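Local atomic coordinates of maternal effect protein oskar (PDB entry 5A4A), a protein that induces germ plasm and germline formation in Drosophila, its OSK domain, related in fold to SGNH hydrolases, probably serving to bind RNA. Residues 78-84 with 115-121; 103-107 with 148-152. Numbering follows the deposited sequence.

Contact 1 of 2, residues 78-84 with 115-121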
loop_
_atom_site.group_PDB
_atom_site.type_symbol
_atom_site.label_atom_id
_atom_site.label_comp_id
_atom_site.label_asym_id
_atom_site.label_seq_id
_atom_site.Cartn_x
_atom_site.Cartn_y
_atom_site.Cartn_z
ATOM N N GLY A 78 17.201 4.012 -9.824
ATOM C CA GLY A 78 17.280 4.829 -8.631
ATOM C C GLY A 78 15.972 5.477 -8.212
ATOM O O GLY A 78 15.928 6.167 -7.194
ATOM N N THR A 79 14.905 5.282 -8.981
ATOM C CA THR A 79 13.608 5.826 -8.574
ATOM C C THR A 79 13.206 5.284 -7.208
ATOM O O THR A 79 13.260 4.080 -6.984
ATOM C CB THR A 79 12.502 5.503 -9.597
ATOM O OG1 THR A 79 12.823 6.128 -10.842
ATOM C CG2 THR A 79 11.148 6.022 -9.119
ATOM N N GLN A 80 12.822 6.181 -6.300
ATOM C CA GLN A 80 12.351 5.798 -4.973
ATOM C C GLN A 80 10.836 5.760 -4.954
ATOM O O GLN A 80 10.176 6.713 -5.388
ATOM C CB GLN A 80 12.856 6.771 -3.905
ATOM C CG GLN A 80 14.375 6.794 -3.748
ATOM C CD GLN A 80 14.844 7.959 -2.905
ATOM O OE1 GLN A 80 14.949 7.856 -1.680
ATOM N NE2 GLN A 80 15.135 9.079 -3.556
ATOM N N ILE A 81 10.291 4.647 -4.463
ATOM C CA ILE A 81 8.845 4.438 -4.449
ATOM C C ILE A 81 8.363 4.241 -3.015
ATOM O O ILE A 81 8.905 3.410 -2.294
ATOM C CB ILE A 81 8.472 3.178 -5.277
ATOM C CG1 ILE A 81 8.967 3.314 -6.728
ATOM C CG2 ILE A 81 6.954 2.893 -5.215
ATOM C CD1 ILE A 81 8.745 2.059 -7.582
ATOM N N ILE A 82 7.350 4.999 -2.598
ATOM C CA ILE A 82 6.781 4.795 -1.268
ATOM C C ILE A 82 5.757 3.659 -1.330
ATOM O O ILE A 82 4.792 3.718 -2.092
ATOM C CB ILE A 82 6.147 6.090 -0.702
ATOM C CG1 ILE A 82 7.222 7.184 -0.558
ATOM C CG2 ILE A 82 5.483 5.819 0.647
ATOM C CD1 ILE A 82 6.684 8.560 -0.129
ATOM N N VAL A 83 5.972 2.635 -0.509
ATOM C CA VAL A 83 5.200 1.395 -0.585
ATOM C C VAL A 83 4.352 1.138 0.656
ATOM O O VAL A 83 4.844 1.211 1.782
ATOM C CB VAL A 83 6.145 0.194 -0.764
ATOM C CG1 VAL A 83 5.353 -1.116 -0.821
ATOM C CG2 VAL A 83 6.998 0.376 -2.022
ATOM N N ASN A 84 3.068 0.853 0.443
ATOM C CA ASN A 84 2.212 0.345 1.512
ATOM C C ASN A 84 1.485 -0.876 0.975
ATOM O O ASN A 84 0.514 -0.752 0.227
ATOM C CB ASN A 84 1.199 1.408 1.965
ATOM C CG ASN A 84 0.359 0.947 3.149
ATOM O OD1 ASN A 84 -0.818 0.597 2.996
ATOM N ND2 ASN A 84 0.960 0.941 4.338
ATOM N N LEU A 115 15.008 -0.174 -8.315
ATOM C CA LEU A 115 13.992 0.702 -7.734
ATOM C C LEU A 115 14.132 0.653 -6.221
ATOM O O LEU A 115 14.209 -0.429 -5.634
ATOM C CB LEU A 115 12.592 0.230 -8.144
ATOM C CG LEU A 115 12.380 0.176 -9.656
ATOM C CD1 LEU A 115 11.016 -0.432 -9.975
ATOM C CD2 LEU A 115 12.509 1.565 -10.248
ATOM N N VAL A 116 14.165 1.815 -5.573
ATOM C CA VAL A 116 14.408 1.844 -4.131
ATOM C C VAL A 116 13.107 1.937 -3.354
ATOM O O VAL A 116 12.391 2.920 -3.481
ATOM C CB VAL A 116 15.273 3.054 -3.742
ATOM C CG1 VAL A 116 15.630 2.996 -2.263
ATOM C CG2 VAL A 116 16.538 3.115 -4.606
ATOM N N PRO A 117 12.797 0.919 -2.531
ATOM C CA PRO A 117 11.565 0.995 -1.742
ATOM C C PRO A 117 11.752 1.859 -0.505
ATOM O O PRO A 117 12.778 1.736 0.178
ATOM C CB PRO A 117 11.312 -0.464 -1.314
ATOM C CG PRO A 117 12.518 -1.259 -1.782
ATOM C CD PRO A 117 13.570 -0.299 -2.244
ATOM N N ILE A 118 10.787 2.743 -0.261
ATOM C CA ILE A 118 10.609 3.394 1.034
ATOM C C ILE A 118 9.363 2.766 1.636
ATOM O O ILE A 118 8.265 2.891 1.082
ATOM C CB ILE A 118 10.442 4.925 0.884
ATOM C CG1 ILE A 118 11.750 5.555 0.375
ATOM C CG2 ILE A 118 10.041 5.553 2.221
ATOM C CD1 ILE A 118 11.609 7.009 -0.085
ATOM N N LEU A 119 9.528 2.033 2.733
ATOM C CA LEU A 119 8.426 1.228 3.256
ATOM C C LEU A 119 7.580 1.995 4.267
ATOM O O LEU A 119 8.102 2.762 5.067
ATOM C CB LEU A 119 8.933 -0.073 3.904
ATOM C CG LEU A 119 9.643 -1.088 2.998
ATOM C CD1 LEU A 119 8.860 -1.284 1.723
ATOM C CD2 LEU A 119 11.072 -0.667 2.692
ATOM N N THR A 120 6.266 1.805 4.203
ATOM C CA THR A 120 5.411 2.135 5.344
ATOM C C THR A 120 4.905 0.792 5.865
ATOM O O THR A 120 4.708 -0.146 5.084
ATOM C CB THR A 120 4.212 3.023 4.959
ATOM O OG1 THR A 120 3.465 2.379 3.927
ATOM C CG2 THR A 120 4.668 4.411 4.447
ATOM N N ASN A 121 4.690 0.681 7.168
ATOM C CA ASN A 121 4.062 -0.525 7.682
ATOM C C ASN A 121 2.530 -0.436 7.522
ATOM O O ASN A 121 2.018 0.519 6.932
ATOM C CB ASN A 121 4.510 -0.862 9.116
ATOM C CG ASN A 121 4.108 0.193 10.141
ATOM O OD1 ASN A 121 3.380 1.135 9.842
ATOM N ND2 ASN A 121 4.588 0.026 11.368
#
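V83 lies at the apolar centre of this pair of parallel strands: its CB is 4.0 Å from L119 CD1, and its CG2 approaches P117 CB at 4.5 Å. I81 is on the same face of the sheet and extends the apolar patch through its CD1, 4.1 Å from L115 CD1; P117 and L119 also pack here against I107, M110 and F103 of helix 96-112. On the other face I82 and I118 sit side by side (CG1 to CB 4.2 Å), both touching F25 of strand 25-29, while Q80 lays its CG 3.8 Å from V116 CB where the sheet opens to solvent.

Between the two faces the backbones are joined in regular parallel register. T79 O accepts from V116 N (2.8 Å), I81 N donates to V116 O (2.9 Å), I81 O accepts from I118 N (2.8 Å), V83 N donates to I118 O (2.8 Å) and V83 O accepts from T120 N (2.9 Å). The odd-numbered residues of 79-83 thus bond to the even-numbered ones of 116-120, and P117, which has no amide hydrogen, falls where none is needed for this pairing. At the C-terminal edge T120 OG1 also donates to V83 O (2.8 Å) and accepts from N84 ND2 (2.9 Å); beyond it, the side chain of N121 turns to D156, I157 and H158.

The connection between the two strands runs through helix 96-112, after the short helix 87-91, giving the beta-alpha-beta crossover of the central parallel sheet in the three-layered SGNH-hydrolase fold.

Contact 2 of 2, residues 103-107 with 148-152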
loop_
_atom_site.group_PDB
_atom_site.type_symbol
_atom_site.label_atom_id
_atom_site.label_comp_id
_atom_site.label_asym_id
_atom_site.label_seq_id
_atom_site.Cartn_x
_atom_site.Cartn_y
_atom_site.Cartn_z
ATOM N N PHE A 103 6.884 -10.888 0.322
ATOM C CA PHE A 103 7.450 -9.575 0.593
ATOM C C PHE A 103 8.978 -9.584 0.410
ATOM O O PHE A 103 9.552 -8.658 -0.162
ATOM C CB PHE A 103 7.058 -9.091 1.994
ATOM C CG PHE A 103 7.447 -7.664 2.264
ATOM C CD1 PHE A 103 6.656 -6.628 1.809
ATOM C CD2 PHE A 103 8.616 -7.365 2.954
ATOM C CE1 PHE A 103 7.003 -5.314 2.039
ATOM C CE2 PHE A 103 8.976 -6.047 3.191
ATOM C CZ PHE A 103 8.172 -5.022 2.730
ATOM N N ARG A 104 9.634 -10.647 0.868
ATOM C CA ARG A 104 11.080 -10.769 0.694
ATOM C C ARG A 104 11.429 -10.764 -0.798
ATOM O O ARG A 104 12.388 -10.120 -1.223
ATOM C CB ARG A 104 11.588 -12.034 1.396
ATOM C CG ARG A 104 13.036 -12.371 1.162
ATOM C CD ARG A 104 13.405 -13.645 1.918
ATOM N NE ARG A 104 13.652 -13.400 3.337
ATOM C CZ ARG A 104 12.814 -13.704 4.326
ATOM N NH1 ARG A 104 11.641 -14.275 4.071
ATOM N NH2 ARG A 104 13.156 -13.436 5.580
ATOM N N LEU A 105 10.609 -11.438 -1.601
ATOM C CA LEU A 105 10.814 -11.455 -3.048
ATOM C C LEU A 105 10.502 -10.115 -3.727
ATOM O O LEU A 105 11.142 -9.771 -4.721
ATOM C CB LEU A 105 10.016 -12.589 -3.699
ATOM C CG LEU A 105 10.498 -13.995 -3.336
ATOM C CD1 LEU A 105 9.583 -15.040 -3.956
ATOM C CD2 LEU A 105 11.946 -14.208 -3.764
ATOM N N LEU A 106 9.520 -9.371 -3.209
ATOM C CA LEU A 106 9.244 -8.023 -3.717
ATOM C C LEU A 106 10.461 -7.117 -3.508
ATOM O O LEU A 106 10.898 -6.405 -4.419
ATOM C CB LEU A 106 8.001 -7.412 -3.044
ATOM C CG LEU A 106 7.707 -5.935 -3.364
ATOM C CD1 LEU A 106 7.437 -5.708 -4.860
ATOM C CD2 LEU A 106 6.536 -5.386 -2.528
ATOM N N ILE A 107 11.002 -7.145 -2.304
ATOM C CA ILE A 107 12.196 -6.361 -1.991
ATOM C C ILE A 107 13.377 -6.726 -2.900
ATOM O O ILE A 107 14.079 -5.852 -3.410
ATOM C CB ILE A 107 12.598 -6.517 -0.509
ATOM C CG1 ILE A 107 11.499 -5.978 0.414
ATOM C CG2 ILE A 107 13.907 -5.790 -0.234
ATOM C CD1 ILE A 107 11.182 -4.485 0.233
ATOM N N GLU A 148 13.244 -7.164 8.056
ATOM C CA GLU A 148 13.654 -7.489 6.693
ATOM C C GLU A 148 14.224 -6.269 5.969
ATOM O O GLU A 148 15.169 -6.376 5.187
ATOM C CB GLU A 148 12.461 -8.036 5.903
ATOM C CG GLU A 148 12.778 -8.380 4.462
ATOM C CD GLU A 148 13.636 -9.632 4.327
ATOM O OE1 GLU A 148 13.797 -10.373 5.323
ATOM O OE2 GLU A 148 14.142 -9.878 3.214
ATOM N N CYS A 149 13.649 -5.106 6.238
ATOM C CA CYS A 149 14.052 -3.883 5.552
ATOM C C CYS A 149 14.938 -3.034 6.449
ATOM O O CYS A 149 14.851 -1.806 6.440
ATOM C CB CYS A 149 12.827 -3.078 5.125
ATOM S SG CYS A 149 11.771 -3.958 3.944
ATOM N N CYS A 150 15.806 -3.698 7.208
ATOM C CA CYS A 150 16.692 -3.013 8.147
ATOM C C CYS A 150 17.653 -2.018 7.487
ATOM O O CYS A 150 18.137 -1.113 8.150
ATOM C CB CYS A 150 17.476 -4.020 8.997
ATOM S SG CYS A 150 18.365 -5.267 8.066
ATOM N N HIS A 151 17.926 -2.171 6.194
ATOM C CA HIS A 151 18.816 -1.227 5.512
ATOM C C HIS A 151 18.059 -0.163 4.736
ATOM O O HIS A 151 18.672 0.698 4.089
ATOM C CB HIS A 151 19.748 -1.975 4.563
ATOM C CG HIS A 151 20.420 -3.148 5.194
ATOM N ND1 HIS A 151 21.497 -3.020 6.048
ATOM C CD2 HIS A 151 20.169 -4.474 5.096
ATOM C CE1 HIS A 151 21.880 -4.223 6.446
ATOM N NE2 HIS A 151 21.091 -5.119 5.883
ATOM N N LEU A 152 16.731 -0.241 4.783
ATOM C CA LEU A 152 15.886 0.673 4.034
ATOM C C LEU A 152 15.105 1.564 4.982
ATOM O O LEU A 152 14.967 1.259 6.172
ATOM C CB LEU A 152 14.925 -0.118 3.131
ATOM C CG LEU A 152 15.625 -1.008 2.086
ATOM C CD1 LEU A 152 14.634 -1.975 1.421
ATOM C CD2 LEU A 152 16.310 -0.141 1.041
HETATM O O HOH W 1 14.722 -9.403 -0.005
#
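The thiol of C149 is the bump that fills the hollow between F103 and I107, two side chains one helical turn apart. Its SG lies 3.6 Å from F103 CE2 and 3.8 Å from I107 CD1. C149 SG lies at the edge of the F103 ring, 4.8 Å from its centroid and 80° off the normal, a sulfur-aromatic contact. Next to it, L152 adds a second, more distant bump, with CD1 4.2 Å from I107 CG2, so that I107 rests in the groove the two form. The type I turn from C149 to L152, closed by the bond from L152 N to C149 O (3.0 Å), brings both side chains to the helix and carries C150 and H151 away from it.

Toward solvent, E148 reaches to R104 and forms a salt bridge from OE1 to NH2 (3.1 Å). A water between the two residues donates to R104 O at 2.7 Å and, weakly, to E148 OE2 at 3.3 Å.

Here the C-terminal end of helix 132-148 and the turn after it rest on helix 96-112, where F103 meets F141 edge-to-face, and L119 of strand 116-120 underlies F103, C149 and L152.

Overall arrangement
Contact 1 is the buried core of the sheet, whereas contact 2 lies in the layer over one of its faces and reaches the surface. Their chemistry differs: main-chain hydrogen bonds dominate in 78-84 with 115-121, while 103-107 with 148-152 has none and relies on side-chain packing, a salt bridge and a water. Their centres are about 10 Å apart and they touch, L119 CD2 lying 3.6 Å from C149 SG and P117 CG 3.9 Å from L152 CD1. Helix 96-112, between the strands of contact 1, supplies one side of contact 2, and the other, 148-152, follows strand 116-120, so the segments alternate along the chain and sheet and helical layer share one apolar interface.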